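Local coordinates for protein phosphoribosylaminoimidazole-succinocarboxamide synthase (Pyrococcus horikoshii, PDB 4O7T) that catalyses the ATP-dependent joining of L-aspartate to carboxyaminoimidazole ribonucleotide, giving SAICAR, ADP and phosphate in de novo purine biosynthesis, at residues E89-N94 and I116-Y121; D173-F178 and P194-F199; D21-E26 and V80-M85; N94-S99 and Y110-P115. All coordinates share one frame; numbering follows the deposited sequence.

Contact 1: residues E89-N94 and I116-Y121; sequences EVVVRN and IVELYY. With TMP (thymidine-5'-phosphate), chain B.
Arg93 of strand 89-93 meets Glu118 of the antiparallel strand 116-121, and its long chain also reaches the ligand. CB and CG pass beside the carbonyl oxygen of Ile116. CD rests against the Glu118 carboxylate, 3.5 Å from CD of that residue. The chain bends at chi3 (77°), which brings the guanidinium round to the thymidine-5'-phosphate. There NH1 forms a salt bridge with Glu118 OE1 at 2.7 Å and gives a nearly straight hydrogen bond to phosphate O2P, while NH2 bonds O3P at 2.7 Å. Glu118 OE1 is gripped twice: Tyr120 OH donates to it from the face of the carboxylate opposite NH1. Val91, small and beta-branched, fits beside them, its CG2 packing on Tyr120 CE2 (3.8 Å) and its CG1 on the ligand's C5'. Paired backbone bonds such as Val91 N to Glu118 O (2.8 Å) set the register, and on the other face Val90 CG1 meets Val117 CG1. A leucine in place of Arg93 would probably leave the buried Glu118 carboxylate without its countercharge and the phosphate without two donors. The buried acid probably helps to orient the guanidinium and offsets part of its charge, consistent with a place for a nucleotide phosphate.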
# COMPACT_ATOMS: atom_id res chain seq x y z
N GLU A 89 -6.48 8.22 6.29
CA GLU A 89 -6.04 9.42 5.60
C GLU A 89 -5.99 9.04 4.12
O GLU A 89 -5.36 8.05 3.75
CB GLU A 89 -4.71 9.92 6.16
CG GLU A 89 -4.84 10.27 7.64
CD GLU A 89 -3.59 10.87 8.28
OE1 GLU A 89 -3.54 10.88 9.53
OE2 GLU A 89 -2.68 11.34 7.56
N VAL A 90 -6.72 9.79 3.30
CA VAL A 90 -6.88 9.49 1.89
C VAL A 90 -6.08 10.54 1.12
O VAL A 90 -6.41 11.73 1.15
CB VAL A 90 -8.36 9.51 1.46
CG1 VAL A 90 -8.52 9.07 0.00
CG2 VAL A 90 -9.17 8.58 2.37
N VAL A 91 -5.03 10.10 0.45
CA VAL A 91 -4.12 11.02 -0.18
C VAL A 91 -4.30 10.96 -1.69
O VAL A 91 -4.24 9.88 -2.30
CB VAL A 91 -2.64 10.76 0.23
CG1 VAL A 91 -1.69 11.67 -0.55
CG2 VAL A 91 -2.44 10.95 1.73
N VAL A 92 -4.53 12.13 -2.30
CA VAL A 92 -4.60 12.22 -3.75
C VAL A 92 -3.36 12.96 -4.27
O VAL A 92 -2.96 13.98 -3.71
CB VAL A 92 -5.88 12.94 -4.23
CG1 VAL A 92 -5.98 12.87 -5.75
CG2 VAL A 92 -7.12 12.32 -3.58
N ARG A 93 -2.75 12.42 -5.33
CA ARG A 93 -1.45 12.93 -5.82
C ARG A 93 -1.47 13.15 -7.34
O ARG A 93 -1.84 12.25 -8.09
CB ARG A 93 -0.32 11.97 -5.40
CG ARG A 93 -0.50 11.32 -4.01
CD ARG A 93 0.67 10.43 -3.58
NE ARG A 93 1.80 11.23 -3.13
CZ ARG A 93 2.29 11.29 -1.89
NH1 ARG A 93 1.81 10.53 -0.90
NH2 ARG A 93 3.30 12.13 -1.65
N ASN A 94 -1.07 14.35 -7.76
CA ASN A 94 -1.03 14.75 -9.17
C ASN A 94 0.40 14.88 -9.69
O ASN A 94 0.68 14.56 -10.85
CB ASN A 94 -1.75 16.09 -9.37
CG ASN A 94 -3.21 16.02 -8.94
OD1 ASN A 94 -3.95 15.15 -9.39
ND2 ASN A 94 -3.62 16.94 -8.06
N ILE A 116 -3.00 9.58 -8.47
CA ILE A 116 -2.83 8.41 -7.61
C ILE A 116 -3.59 8.62 -6.29
O ILE A 116 -3.50 9.69 -5.69
CB ILE A 116 -1.34 8.17 -7.29
CG1 ILE A 116 -0.62 7.66 -8.54
CG2 ILE A 116 -1.18 7.20 -6.11
CD1 ILE A 116 0.88 7.60 -8.38
N VAL A 117 -4.35 7.62 -5.86
CA VAL A 117 -5.03 7.67 -4.56
C VAL A 117 -4.33 6.67 -3.66
O VAL A 117 -4.13 5.52 -4.05
CB VAL A 117 -6.54 7.34 -4.65
CG1 VAL A 117 -7.22 7.57 -3.31
CG2 VAL A 117 -7.21 8.20 -5.72
N GLU A 118 -3.92 7.12 -2.48
CA GLU A 118 -3.29 6.26 -1.48
C GLU A 118 -4.15 6.25 -0.20
O GLU A 118 -4.70 7.29 0.19
CB GLU A 118 -1.87 6.73 -1.14
CG GLU A 118 -0.92 6.78 -2.34
CD GLU A 118 0.45 7.36 -2.00
OE1 GLU A 118 0.59 8.09 -0.98
OE2 GLU A 118 1.42 7.10 -2.76
N LEU A 119 -4.25 5.09 0.44
CA LEU A 119 -4.95 4.95 1.71
C LEU A 119 -3.93 4.74 2.81
O LEU A 119 -3.03 3.90 2.67
CB LEU A 119 -5.92 3.77 1.67
CG LEU A 119 -6.96 3.81 0.55
CD1 LEU A 119 -7.70 2.48 0.46
CD2 LEU A 119 -7.93 4.98 0.75
N TYR A 120 -4.09 5.48 3.91
CA TYR A 120 -3.27 5.31 5.10
C TYR A 120 -4.16 5.04 6.30
O TYR A 120 -5.18 5.70 6.49
CB TYR A 120 -2.42 6.54 5.37
CG TYR A 120 -1.36 6.75 4.32
CD1 TYR A 120 -0.08 6.19 4.47
CD2 TYR A 120 -1.63 7.49 3.16
CE1 TYR A 120 0.90 6.39 3.51
CE2 TYR A 120 -0.65 7.68 2.19
CZ TYR A 120 0.61 7.14 2.37
OH TYR A 120 1.57 7.34 1.40
N TYR A 121 -3.77 4.05 7.09
CA TYR A 121 -4.53 3.70 8.28
C TYR A 121 -4.11 4.65 9.42
O TYR A 121 -2.94 4.71 9.79
CB TYR A 121 -4.26 2.23 8.61
CG TYR A 121 -4.81 1.74 9.94
CD1 TYR A 121 -6.04 2.18 10.43
CD2 TYR A 121 -4.10 0.79 10.70
CE1 TYR A 121 -6.56 1.70 11.62
CE2 TYR A 121 -4.61 0.32 11.91
CZ TYR A 121 -5.83 0.78 12.35
OH TYR A 121 -6.34 0.33 13.52
P TMP B . 3.43 12.50 1.99
O1P TMP B . 4.10 12.73 3.30
O2P TMP B . 2.80 11.13 1.88
O3P TMP B . 4.20 12.95 0.76
O5' TMP B . 2.21 13.54 2.07
C5' TMP B . 1.21 13.62 1.05
C4' TMP B . 0.24 14.76 1.36
O4' TMP B . -0.55 14.45 2.51
C3' TMP B . 0.94 16.09 1.66
O3' TMP B . 0.22 17.11 0.98
C2' TMP B . 0.72 16.38 3.12
C1' TMP B . -0.43 15.46 3.52
N1 TMP B . -0.19 14.86 4.84
C2 TMP B . -1.01 15.24 5.94
O2 TMP B . -1.91 16.09 5.77
N3 TMP B . -0.83 14.71 7.17
C4 TMP B . 0.14 13.80 7.38
O4 TMP B . 0.32 13.32 8.52
C5 TMP B . 1.02 13.37 6.25
C5M TMP B . 2.12 12.35 6.45
C6 TMP B . 0.80 13.94 5.01

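Contact 2: residues D173-F178 and P194-F199; sequences DFKLEF and PDTCRF. With TMP (thymidine-5'-phosphate), chain B; ADP (adenosine-5'-diphosphate), chain C.
Arg198 N donates almost straight to Asp173 O (2.8 Å) and Lys175 N to Thr196 O (2.7 Å), pairing strand 173-176 with strand 197-199 and the turn before it. Between them Phe174 and Cys197 form a non-hydrogen-bonded antiparallel pair with CA atoms 4.0 Å apart, an approach that the slim cysteine suits. Its SG packs on Phe174 CB at 3.6 Å, and the phenylalanine ring leads away toward Asn157 of helix 143-165.

The charged contacts lie on the nucleotide side. Arg198, extended from CG to NE, brings NH1 to the syn side of Asp173 OD2 in a salt bridge of 2.8 Å. The oxygen lies in the guanidinium plane, although the two flat groups are turned 69° apart. Asp211 holds NE of the same arginine. With chi1 at 58°, CG of Asp173 lies between backbone N and carbonyl carbon, which turns OD2 to the arginine and OD1 to the O3' hydroxyl of thymidine-5'-phosphate, accepted at 2.6 Å. NH1 also bonds phosphate O3P.

Lys175 and Thr196 line the thymine, with Lys175 CE 3.3 Å from its O2. Lys175 NZ forms salt bridges with Asp190 and with Glu177, whose OE1 accepts the ADP O2' hydroxyl. A water links Lys175 O to Thr196 OG1, which Ser193 also holds.

A methionine replacing Arg198 would probably leave Asp173 OD2 and the phosphate each short of a cationic partner. The chemistry is that of a nucleotide site: carboxylates take up sugar hydroxyls and an acid-paired arginine holds the phosphate, probably as for the natural nucleotide.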
# COMPACT_ATOMS: atom_id res chain seq x y z
N ASP A 173 -0.40 17.49 -4.31
CA ASP A 173 -1.02 16.35 -3.62
C ASP A 173 -1.74 16.90 -2.40
O ASP A 173 -1.59 18.08 -2.08
CB ASP A 173 0.00 15.24 -3.26
CG ASP A 173 1.16 15.73 -2.36
OD1 ASP A 173 0.96 16.56 -1.47
OD2 ASP A 173 2.29 15.25 -2.53
N PHE A 174 -2.55 16.07 -1.72
CA PHE A 174 -3.28 16.52 -0.53
C PHE A 174 -3.90 15.36 0.22
O PHE A 174 -4.10 14.29 -0.34
CB PHE A 174 -4.36 17.57 -0.88
CG PHE A 174 -5.46 17.06 -1.78
CD1 PHE A 174 -6.66 16.59 -1.24
CD2 PHE A 174 -5.30 17.04 -3.16
CE1 PHE A 174 -7.68 16.12 -2.06
CE2 PHE A 174 -6.31 16.58 -3.99
CZ PHE A 174 -7.50 16.11 -3.44
N LYS A 175 -4.22 15.59 1.48
CA LYS A 175 -4.79 14.56 2.34
C LYS A 175 -6.22 14.92 2.76
O LYS A 175 -6.48 16.06 3.21
CB LYS A 175 -3.90 14.36 3.58
CG LYS A 175 -4.34 13.21 4.50
CD LYS A 175 -5.33 13.64 5.60
CE LYS A 175 -4.65 14.49 6.70
NZ LYS A 175 -5.64 15.14 7.61
N LEU A 176 -7.12 13.94 2.63
CA LEU A 176 -8.49 14.08 3.11
C LEU A 176 -8.85 13.06 4.19
O LEU A 176 -8.24 11.98 4.29
CB LEU A 176 -9.49 13.90 1.97
CG LEU A 176 -9.37 14.78 0.73
CD1 LEU A 176 -10.43 14.36 -0.28
CD2 LEU A 176 -9.48 16.26 1.09
N GLU A 177 -9.89 13.37 4.96
CA GLU A 177 -10.44 12.40 5.89
C GLU A 177 -11.96 12.42 5.78
O GLU A 177 -12.56 13.42 5.34
CB GLU A 177 -10.00 12.72 7.31
CG GLU A 177 -8.48 12.69 7.50
CD GLU A 177 -8.06 12.84 8.95
OE1 GLU A 177 -8.88 12.61 9.86
OE2 GLU A 177 -6.89 13.17 9.18
N PHE A 178 -12.58 11.31 6.17
CA PHE A 178 -14.00 11.09 5.95
C PHE A 178 -14.66 10.45 7.15
O PHE A 178 -14.03 9.68 7.89
CB PHE A 178 -14.23 10.15 4.76
CG PHE A 178 -13.86 10.74 3.43
CD1 PHE A 178 -14.82 11.39 2.66
CD2 PHE A 178 -12.56 10.62 2.94
CE1 PHE A 178 -14.50 11.91 1.41
CE2 PHE A 178 -12.22 11.14 1.69
CZ PHE A 178 -13.19 11.79 0.94
N PRO A 194 -3.10 24.60 3.90
CA PRO A 194 -1.71 24.38 3.48
C PRO A 194 -0.94 23.42 4.40
O PRO A 194 0.18 23.04 4.05
CB PRO A 194 -1.09 25.79 3.54
CG PRO A 194 -2.25 26.72 3.42
CD PRO A 194 -3.35 26.03 4.19
N ASP A 195 -1.53 23.05 5.55
CA ASP A 195 -1.01 21.94 6.38
C ASP A 195 -1.22 20.57 5.73
O ASP A 195 -0.39 19.67 5.90
CB ASP A 195 -1.68 21.89 7.78
CG ASP A 195 -1.05 22.87 8.78
OD1 ASP A 195 -1.28 22.72 9.99
OD2 ASP A 195 -0.34 23.80 8.35
N THR A 196 -2.31 20.43 4.99
CA THR A 196 -2.73 19.12 4.49
C THR A 196 -2.71 18.98 2.95
O THR A 196 -3.18 17.96 2.40
CB THR A 196 -4.12 18.73 5.05
OG1 THR A 196 -5.08 19.72 4.68
CG2 THR A 196 -4.06 18.64 6.58
N CYS A 197 -2.14 19.98 2.28
CA CYS A 197 -1.96 19.99 0.82
C CYS A 197 -0.55 20.44 0.46
O CYS A 197 0.11 21.13 1.25
CB CYS A 197 -2.93 20.96 0.13
SG CYS A 197 -4.69 20.86 0.56
N ARG A 198 -0.11 20.07 -0.74
CA ARG A 198 1.04 20.71 -1.36
C ARG A 198 0.56 21.69 -2.44
O ARG A 198 -0.21 21.31 -3.34
CB ARG A 198 2.06 19.69 -1.89
CG ARG A 198 2.88 19.02 -0.78
CD ARG A 198 4.06 18.20 -1.31
NE ARG A 198 4.86 17.66 -0.20
CZ ARG A 198 4.78 16.42 0.25
NH1 ARG A 198 3.97 15.53 -0.32
NH2 ARG A 198 5.53 16.03 1.27
N PHE A 199 0.98 22.95 -2.31
CA PHE A 199 0.66 24.01 -3.26
C PHE A 199 1.96 24.58 -3.83
O PHE A 199 2.78 25.13 -3.08
CB PHE A 199 -0.10 25.15 -2.57
CG PHE A 199 -1.43 24.76 -1.95
CD1 PHE A 199 -2.42 24.11 -2.69
CD2 PHE A 199 -1.70 25.10 -0.62
CE1 PHE A 199 -3.65 23.79 -2.11
CE2 PHE A 199 -2.93 24.79 -0.04
CZ PHE A 199 -3.91 24.14 -0.78
P TMP B . 3.43 12.50 1.99
O1P TMP B . 4.10 12.73 3.30
O2P TMP B . 2.80 11.13 1.88
O3P TMP B . 4.20 12.95 0.76
O5' TMP B . 2.21 13.54 2.07
C5' TMP B . 1.21 13.62 1.05
C4' TMP B . 0.24 14.76 1.36
O4' TMP B . -0.55 14.45 2.51
C3' TMP B . 0.94 16.09 1.66
O3' TMP B . 0.22 17.11 0.98
C2' TMP B . 0.72 16.38 3.12
C1' TMP B . -0.43 15.46 3.52
N1 TMP B . -0.19 14.86 4.84
C2 TMP B . -1.01 15.24 5.94
O2 TMP B . -1.91 16.09 5.77
N3 TMP B . -0.83 14.71 7.17
C4 TMP B . 0.14 13.80 7.38
O4 TMP B . 0.32 13.32 8.52
C5 TMP B . 1.02 13.37 6.25
C5M TMP B . 2.12 12.35 6.45
C6 TMP B . 0.80 13.94 5.01
PB ADP C . -5.84 15.04 12.26
O1B ADP C . -7.09 14.56 11.57
O2B ADP C . -4.85 15.75 11.37
O3B ADP C . -5.24 14.01 13.18
PA ADP C . -6.06 16.31 14.82
O1A ADP C . -5.34 15.07 15.31
O2A ADP C . -5.48 17.67 15.11
O3A ADP C . -6.35 16.23 13.22
O5' ADP C . -7.54 16.26 15.46
C5' ADP C . -8.73 16.12 14.67
C4' ADP C . -9.43 14.80 14.98
O4' ADP C . -10.84 14.97 14.84
C3' ADP C . -9.04 13.71 13.99
O3' ADP C . -9.01 12.45 14.66
C2' ADP C . -10.17 13.73 12.97
O2' ADP C . -10.39 12.46 12.35
C1' ADP C . -11.36 14.11 13.82
N9 ADP C . -12.46 14.75 13.05
C8 ADP C . -12.34 15.61 12.02
N7 ADP C . -13.56 15.98 11.56
C5 ADP C . -14.49 15.36 12.31
C6 ADP C . -15.98 15.29 12.38
N6 ADP C . -16.74 15.99 11.53
N1 ADP C . -16.54 14.49 13.32
C2 ADP C . -15.80 13.77 14.18
N3 ADP C . -14.46 13.79 14.18
C4 ADP C . -13.76 14.54 13.29
O HOH W 1 -6.24 18.73 2.45

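Contact 3: residues D21-E26 and V80-M85; sequences DKLIME and VEKLDM. With ADP (adenosine-5'-diphosphate), chain C.
Leu23 and Val80 face one another as a hydrogen-bonded antiparallel pair, their side chains slanted on the same face of the sheet, with Leu23 CG 4.1 Å from Val80 CG2. The leucine CG sits between its backbone N and carbonyl carbon (chi1 66°), and CD2 reaches Lys82. These two side chains cross at about a right angle, CD2 lying 3.6 Å from Lys82 CA and touching the aliphatic CB, so the lysine serves through its carbons while its charged end leads away. Met25, flexible and unbranched, lays CE against Val80 CG1 at 4.2 Å. Backbone bonds fix this register: Leu23 N to Val80 O and the almost straight return from Val80 N to Leu23 O, then Lys82 N to Asp21 O.

Beyond, Glu81 O accepts from ADP N6 at 2.6 Å and Leu83 N donates to N1 at 3.1 Å, two backbone bonds that suit the adenine edge. Met85 SD lies 3.5 Å from ADP C5.

Strands 22-27 and 77-81 are the inner pair of a four-stranded antiparallel sheet; Met15 of strand 13-17 packs on Leu23 and Met25, His68 lies beside Val80, and the chain passes on into strand 84-93 of the larger sheet.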
# COMPACT_ATOMS: atom_id res chain seq x y z
N ASP A 21 -25.17 16.48 17.78
CA ASP A 21 -25.14 16.67 16.33
C ASP A 21 -23.86 17.32 15.84
O ASP A 21 -23.45 17.09 14.71
CB ASP A 21 -26.32 17.52 15.90
CG ASP A 21 -27.60 17.17 16.63
OD1 ASP A 21 -28.00 17.93 17.54
OD2 ASP A 21 -28.19 16.11 16.32
N LYS A 22 -23.26 18.17 16.67
CA LYS A 22 -22.16 18.99 16.20
C LYS A 22 -21.04 19.18 17.19
O LYS A 22 -21.20 18.99 18.40
CB LYS A 22 -22.66 20.35 15.69
CG LYS A 22 -23.56 21.10 16.66
CD LYS A 22 -23.92 22.48 16.15
CE LYS A 22 -24.84 22.44 14.94
NZ LYS A 22 -26.25 22.19 15.35
N LEU A 23 -19.88 19.55 16.67
CA LEU A 23 -18.78 19.95 17.52
C LEU A 23 -18.05 21.18 16.98
O LEU A 23 -18.35 21.69 15.90
CB LEU A 23 -17.81 18.78 17.77
CG LEU A 23 -17.02 18.21 16.60
CD1 LEU A 23 -15.61 17.89 17.05
CD2 LEU A 23 -17.70 16.98 16.04
N ILE A 24 -17.12 21.68 17.78
CA ILE A 24 -16.30 22.82 17.40
C ILE A 24 -14.97 22.29 16.94
O ILE A 24 -14.38 21.44 17.59
CB ILE A 24 -16.11 23.82 18.59
CG1 ILE A 24 -17.43 24.53 18.91
CG2 ILE A 24 -15.01 24.82 18.29
CD1 ILE A 24 -18.07 25.25 17.73
N MET A 25 -14.51 22.76 15.79
CA MET A 25 -13.17 22.45 15.31
C MET A 25 -12.35 23.72 15.41
O MET A 25 -12.59 24.69 14.69
CB MET A 25 -13.20 21.92 13.87
CG MET A 25 -11.84 21.50 13.33
SD MET A 25 -11.90 20.57 11.78
CE MET A 25 -12.49 21.80 10.62
N GLU A 26 -11.37 23.71 16.30
CA GLU A 26 -10.54 24.88 16.54
C GLU A 26 -9.13 24.65 16.02
O GLU A 26 -8.50 23.66 16.35
CB GLU A 26 -10.50 25.18 18.04
CG GLU A 26 -9.63 26.35 18.48
CD GLU A 26 -9.59 26.46 19.99
OE1 GLU A 26 -8.49 26.30 20.57
OE2 GLU A 26 -10.66 26.66 20.60
N VAL A 80 -18.88 22.19 12.93
CA VAL A 80 -18.95 21.07 12.01
C VAL A 80 -19.87 19.96 12.52
O VAL A 80 -20.09 19.82 13.72
CB VAL A 80 -17.55 20.46 11.68
CG1 VAL A 80 -16.68 21.45 10.92
CG2 VAL A 80 -16.85 19.93 12.92
N GLU A 81 -20.37 19.18 11.57
CA GLU A 81 -21.16 18.00 11.84
C GLU A 81 -20.31 16.91 12.49
O GLU A 81 -19.25 16.56 11.97
CB GLU A 81 -21.72 17.49 10.52
CG GLU A 81 -22.85 16.49 10.67
CD GLU A 81 -23.28 15.89 9.35
OE1 GLU A 81 -22.75 16.27 8.28
OE2 GLU A 81 -24.17 15.02 9.39
N LYS A 82 -20.79 16.37 13.61
CA LYS A 82 -20.20 15.20 14.23
C LYS A 82 -20.41 13.98 13.33
O LYS A 82 -21.50 13.77 12.83
CB LYS A 82 -20.80 14.94 15.61
CG LYS A 82 -20.13 13.81 16.36
CD LYS A 82 -20.82 13.49 17.68
CE LYS A 82 -19.87 12.71 18.56
NZ LYS A 82 -20.57 11.70 19.40
N LEU A 83 -19.35 13.22 13.09
CA LEU A 83 -19.42 12.03 12.26
C LEU A 83 -18.75 10.85 12.92
O LEU A 83 -17.92 11.01 13.81
CB LEU A 83 -18.72 12.28 10.92
CG LEU A 83 -19.21 13.42 10.04
CD1 LEU A 83 -18.18 13.70 8.95
CD2 LEU A 83 -20.59 13.14 9.46
N ASP A 84 -19.16 9.66 12.50
CA ASP A 84 -18.44 8.44 12.81
C ASP A 84 -17.26 8.36 11.84
O ASP A 84 -17.43 7.99 10.67
CB ASP A 84 -19.38 7.25 12.65
CG ASP A 84 -18.72 5.95 12.98
OD1 ASP A 84 -17.71 5.96 13.72
OD2 ASP A 84 -19.22 4.92 12.50
N MET A 85 -16.07 8.73 12.30
CA MET A 85 -14.89 8.82 11.42
C MET A 85 -14.35 7.49 10.94
O MET A 85 -14.26 6.54 11.71
CB MET A 85 -13.75 9.61 12.07
CG MET A 85 -14.08 11.07 12.37
SD MET A 85 -14.43 12.10 10.93
CE MET A 85 -12.84 12.05 10.08
PB ADP C . -5.84 15.04 12.26
O1B ADP C . -7.09 14.56 11.57
O2B ADP C . -4.85 15.75 11.37
O3B ADP C . -5.24 14.01 13.18
PA ADP C . -6.06 16.31 14.82
O1A ADP C . -5.34 15.07 15.31
O2A ADP C . -5.48 17.67 15.11
O3A ADP C . -6.35 16.23 13.22
O5' ADP C . -7.54 16.26 15.46
C5' ADP C . -8.73 16.12 14.67
C4' ADP C . -9.43 14.80 14.98
O4' ADP C . -10.84 14.97 14.84
C3' ADP C . -9.04 13.71 13.99
O3' ADP C . -9.01 12.45 14.66
C2' ADP C . -10.17 13.73 12.97
O2' ADP C . -10.39 12.46 12.35
C1' ADP C . -11.36 14.11 13.82
N9 ADP C . -12.46 14.75 13.05
C8 ADP C . -12.34 15.61 12.02
N7 ADP C . -13.56 15.98 11.56
C5 ADP C . -14.49 15.36 12.31
C6 ADP C . -15.98 15.29 12.38
N6 ADP C . -16.74 15.99 11.53
N1 ADP C . -16.54 14.49 13.32
C2 ADP C . -15.80 13.77 14.18
N3 ADP C . -14.46 13.79 14.18
C4 ADP C . -13.76 14.54 13.29

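Contact 4: residues N94-S99 and Y110-P115; sequences NVVAGS and YELPEP. With TMP (thymidine-5'-phosphate), chain B.
The phosphate-binding loop that follows strand 84-93 is held at its base where Val95 and Val96 meet Tyr110 and Glu111. Val96 N donates to Tyr110 O (2.8 Å, 169°), and Leu112 N to Asn94 O (3.0 Å). Between these bonds Val95 and Glu111 form a non-hydrogen-bonded antiparallel pair, whose extended backbone suits beta-branched Val95. Val96 is the apolar centre: CG2 meets Tyr110 CB and, also at 3.8 Å, CD2 of Leu112. Its CG1 stands opposite the backbone N (chi1 177°), leaving CG2 as the branch turned to these partners. Leu112 brings CB to 3.3 Å from the Asn94 carbonyl oxygen.

The antiparallel pairing of strands 84-93 and 111-121 gives way here to a short pair beyond a corner at Asn94 in one and at Pro113 and Glu114 in the other. A proline fits such a bend because its ring restricts the backbone. Pro115 lies with CB 3.8 Å from Asn94 OD1, while Asn94 ND2 is bonded to Asn157 of helix 143-165 and to Leu171 O. Pro113 and Glu114 pack on Val138 and Lys137 of the second subunit.

Farther along, Ser99 turns both its donors to thymidine-5'-phosphate: its N donates to O3P at 2.9 Å and its OG to O2P at 2.7 Å. Gly98, with positive phi, passes so near O3P, 3.4 Å from CA, that a side chain would collide with it.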
# COMPACT_ATOMS: atom_id res chain seq x y z
N ASN A 94 -1.07 14.35 -7.76
CA ASN A 94 -1.03 14.75 -9.17
C ASN A 94 0.40 14.88 -9.69
O ASN A 94 0.68 14.56 -10.85
CB ASN A 94 -1.75 16.09 -9.37
CG ASN A 94 -3.21 16.02 -8.94
OD1 ASN A 94 -3.95 15.15 -9.39
ND2 ASN A 94 -3.62 16.94 -8.06
N VAL A 95 1.30 15.32 -8.81
CA VAL A 95 2.69 15.61 -9.14
C VAL A 95 3.54 14.88 -8.11
O VAL A 95 3.20 14.89 -6.92
CB VAL A 95 2.93 17.14 -9.10
CG1 VAL A 95 4.41 17.47 -9.17
CG2 VAL A 95 2.18 17.83 -10.24
N VAL A 96 4.62 14.21 -8.54
CA VAL A 96 5.49 13.48 -7.61
C VAL A 96 6.17 14.40 -6.60
O VAL A 96 6.83 15.39 -6.96
CB VAL A 96 6.55 12.62 -8.33
CG1 VAL A 96 7.47 11.94 -7.33
CG2 VAL A 96 5.89 11.57 -9.21
N ALA A 97 5.99 14.06 -5.33
CA ALA A 97 6.59 14.81 -4.21
C ALA A 97 6.55 13.94 -2.96
O ALA A 97 5.86 12.92 -2.94
CB ALA A 97 5.82 16.10 -3.97
N GLY A 98 7.26 14.35 -1.92
CA GLY A 98 7.17 13.69 -0.61
C GLY A 98 7.42 12.20 -0.65
O GLY A 98 8.33 11.73 -1.35
N SER A 99 6.60 11.45 0.08
CA SER A 99 6.80 9.99 0.22
C SER A 99 6.66 9.21 -1.09
O SER A 99 7.18 8.09 -1.21
CB SER A 99 5.86 9.40 1.28
OG SER A 99 4.52 9.41 0.78
N TYR A 110 7.73 15.39 -11.27
CA TYR A 110 7.17 14.57 -12.34
C TYR A 110 5.64 14.68 -12.37
O TYR A 110 4.98 14.48 -11.35
CB TYR A 110 7.61 13.13 -12.16
CG TYR A 110 7.25 12.16 -13.27
CD1 TYR A 110 8.20 11.78 -14.22
CD2 TYR A 110 5.97 11.58 -13.33
CE1 TYR A 110 7.89 10.87 -15.22
CE2 TYR A 110 5.65 10.66 -14.32
CZ TYR A 110 6.61 10.31 -15.26
OH TYR A 110 6.30 9.40 -16.24
N GLU A 111 5.09 15.01 -13.53
CA GLU A 111 3.65 15.08 -13.71
C GLU A 111 3.06 13.69 -13.94
O GLU A 111 3.37 13.05 -14.95
CB GLU A 111 3.33 15.95 -14.91
CG GLU A 111 1.88 15.88 -15.35
CD GLU A 111 1.18 17.19 -15.10
OE1 GLU A 111 1.27 17.68 -13.94
OE2 GLU A 111 0.57 17.73 -16.05
N LEU A 112 2.20 13.23 -13.03
CA LEU A 112 1.59 11.90 -13.18
C LEU A 112 0.61 11.84 -14.36
O LEU A 112 -0.09 12.82 -14.61
CB LEU A 112 0.90 11.45 -11.88
CG LEU A 112 1.83 11.31 -10.68
CD1 LEU A 112 1.03 11.22 -9.39
CD2 LEU A 112 2.77 10.12 -10.84
N PRO A 113 0.57 10.70 -15.08
CA PRO A 113 -0.34 10.57 -16.23
C PRO A 113 -1.80 10.59 -15.78
O PRO A 113 -2.68 10.95 -16.55
CB PRO A 113 0.05 9.22 -16.87
CG PRO A 113 0.75 8.45 -15.78
CD PRO A 113 1.38 9.48 -14.87
N GLU A 114 -2.05 10.22 -14.52
CA GLU A 114 -3.38 10.35 -13.93
C GLU A 114 -3.22 10.34 -12.40
O GLU A 114 -2.18 9.90 -11.89
CB GLU A 114 -4.33 9.23 -14.40
CG GLU A 114 -3.96 7.81 -13.97
CD GLU A 114 -2.87 7.18 -14.83
OE1 GLU A 114 -1.95 6.55 -14.26
OE2 GLU A 114 -2.91 7.30 -16.07
N PRO A 115 -4.24 10.81 -11.66
CA PRO A 115 -4.02 10.93 -10.22
C PRO A 115 -3.80 9.58 -9.53
O PRO A 115 -4.34 8.56 -9.98
CB PRO A 115 -5.31 11.60 -9.72
CG PRO A 115 -5.91 12.25 -10.95
CD PRO A 115 -5.57 11.32 -12.07
P TMP B . 3.43 12.50 1.99
O1P TMP B . 4.10 12.73 3.30
O2P TMP B . 2.80 11.13 1.88
O3P TMP B . 4.20 12.95 0.76
O5' TMP B . 2.21 13.54 2.07
C5' TMP B . 1.21 13.62 1.05
C4' TMP B . 0.24 14.76 1.36
O4' TMP B . -0.55 14.45 2.51
C3' TMP B . 0.94 16.09 1.66
O3' TMP B . 0.22 17.11 0.98
C2' TMP B . 0.72 16.38 3.12
C1' TMP B . -0.43 15.46 3.52
N1 TMP B . -0.19 14.86 4.84
C2 TMP B . -1.01 15.24 5.94
O2 TMP B . -1.91 16.09 5.77
N3 TMP B . -0.83 14.71 7.17
C4 TMP B . 0.14 13.80 7.38
O4 TMP B . 0.32 13.32 8.52
C5 TMP B . 1.02 13.37 6.25
C5M TMP B . 2.12 12.35 6.45
C6 TMP B . 0.80 13.94 5.01

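From the N terminus, contact 3 closes first, joining 21-26 to 80-85 across a long excursion that includes helix 45-62, and its second segment starts strand 84-93. That strand carries the chain to contact 1, which closes the loop between 89-94 and 116-121. Contact 4 nests within this loop, sharing Asn94 and closing a shorter loop of its own. Contact 2 follows in series, pairing strand 169-180 with 197-201; none of the four cross. Strand 84-93 lies between strands 111-121 and 169-180, so contacts 1 and 2 are neighbours in one sheet. Contacts 1, 2 and 4 meet round the thymidine-5'-phosphate; contacts 2 and 3 both reach ADP, contact 3 from where the four-stranded sheet passes into the larger.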